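Local coordinates for suppressor protein MPT5 (Saccharomyces cerevisiae, PDB 5BZ1), which binds short sequence elements in the 3'-UTRs of target mRNAs through its Pumilio repeats and so regulates their expression after transcription, at residues C190-Q193 / Q194-I198. Residues are numbered along the deposited sequence; the frame is centred on the assembly and turned at random.
Sequences CTLQ and QIFKI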
# COMPACT_ATOMS: atom_id res chain seq x y z
N CYS A 190 2.26 2.65 -9.43
CA CYS A 190 3.46 3.37 -9.87
C CYS A 190 4.29 2.56 -10.87
O CYS A 190 4.04 1.37 -11.07
CB CYS A 190 4.31 3.80 -8.68
SG CYS A 190 5.10 2.44 -7.80
N THR A 191 5.26 3.20 -11.51
CA THR A 191 6.06 2.54 -12.55
C THR A 191 7.03 1.52 -11.96
O THR A 191 7.37 1.59 -10.78
CB THR A 191 6.86 3.56 -13.39
OG1 THR A 191 8.08 3.91 -12.72
CG2 THR A 191 6.04 4.81 -13.66
N LEU A 192 7.48 0.59 -12.79
CA LEU A 192 8.39 -0.46 -12.35
C LEU A 192 9.66 0.14 -11.74
O LEU A 192 10.11 -0.30 -10.68
CB LEU A 192 8.74 -1.39 -13.51
CG LEU A 192 9.38 -2.73 -13.17
CD1 LEU A 192 8.79 -3.29 -11.89
CD2 LEU A 192 9.19 -3.72 -14.31
N GLN A 193 10.22 1.15 -12.40
CA GLN A 193 11.44 1.80 -11.93
C GLN A 193 11.24 2.54 -10.61
O GLN A 193 12.18 2.67 -9.82
CB GLN A 193 12.02 2.71 -13.01
CG GLN A 193 12.76 1.95 -14.11
CD GLN A 193 13.24 2.83 -15.24
OE1 GLN A 193 12.63 3.85 -15.55
NE2 GLN A 193 14.35 2.45 -15.87
N GLN A 194 10.03 3.03 -10.38
CA GLN A 194 9.69 3.65 -9.09
C GLN A 194 9.58 2.59 -7.99
O GLN A 194 9.95 2.84 -6.85
CB GLN A 194 8.40 4.46 -9.19
CG GLN A 194 8.54 5.78 -9.98
CD GLN A 194 7.19 6.41 -10.30
OE1 GLN A 194 6.17 5.72 -10.35
NE2 GLN A 194 7.18 7.72 -10.53
N ILE A 195 9.07 1.41 -8.35
CA ILE A 195 9.00 0.29 -7.41
C ILE A 195 10.41 -0.13 -6.98
O ILE A 195 10.66 -0.41 -5.80
CB ILE A 195 8.27 -0.93 -8.02
CG1 ILE A 195 6.82 -0.57 -8.35
CG2 ILE A 195 8.31 -2.13 -7.08
CD1 ILE A 195 6.05 -1.69 -9.04
N PHE A 196 11.32 -0.18 -7.95
CA PHE A 196 12.72 -0.54 -7.70
C PHE A 196 13.37 0.35 -6.65
O PHE A 196 13.98 -0.15 -5.70
CB PHE A 196 13.54 -0.46 -8.99
CG PHE A 196 13.34 -1.63 -9.92
CD1 PHE A 196 12.68 -2.77 -9.49
CD2 PHE A 196 13.83 -1.59 -11.22
CE1 PHE A 196 12.50 -3.85 -10.34
CE2 PHE A 196 13.66 -2.66 -12.07
CZ PHE A 196 12.99 -3.79 -11.63
N LYS A 197 13.24 1.66 -6.83
CA LYS A 197 13.84 2.63 -5.91
C LYS A 197 13.34 2.44 -4.48
O LYS A 197 14.11 2.55 -3.52
CB LYS A 197 13.58 4.06 -6.39
CG LYS A 197 14.49 4.50 -7.53
CD LYS A 197 13.91 5.68 -8.30
CE LYS A 197 13.71 6.90 -7.42
NZ LYS A 197 15.00 7.46 -6.92
N ILE A 198 12.05 2.14 -4.35
CA ILE A 198 11.45 1.91 -3.04
C ILE A 198 11.89 0.57 -2.46
O ILE A 198 12.15 0.46 -1.26
CB ILE A 198 9.91 1.98 -3.13
CG1 ILE A 198 9.47 3.35 -3.64
CG2 ILE A 198 9.27 1.68 -1.78
CD1 ILE A 198 7.97 3.52 -3.78
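The amide oxygen OE1 of Gln194 accepts the backbone N-H of Thr191 at 2.9 Å, with the donor tilted 28° from the carbonyl plane. In return Thr191 OG1, at the N-cap, accepts a hydrogen bond from Gln194 N at 3.2 Å; the two bonds form a capping box that starts helix 192-204 in Pumilio repeat 5 of the PUF RNA-binding domain. Thr191 OG1 lies between its own backbone N and carbonyl carbon (chi1 83°), which turns the hydroxyl toward the first turn of the helix and leaves CG2 alongside the Gln194 amide. The Gln194 chain runs extended beyond CG back past this hydroxyl, and OE1 also sits against Cys190 CB. Gln194 NE2 donates a hydrogen bond to Pro154 O in the neighbouring loop, so both ends of the amide are held and its rotation is fixed. With an alanine at this position, Thr191 N and Pro154 O would probably lose these partners, and one polar link between the helix start and that loop would go. Regular helical bonding follows, with Ile195 N reaching Thr191 O at 3.0 Å and Phe196 N reaching Leu192 O. On the buried side Cys190 SG packs on Ile195 CG1 at 3.5 Å. On another side of the helix, Leu192 CD1 approaches Phe196 CE1 at 4.1 Å, and Leu192 O lies over one face of that ring, 3.6 Å above its plane and offset toward the rim.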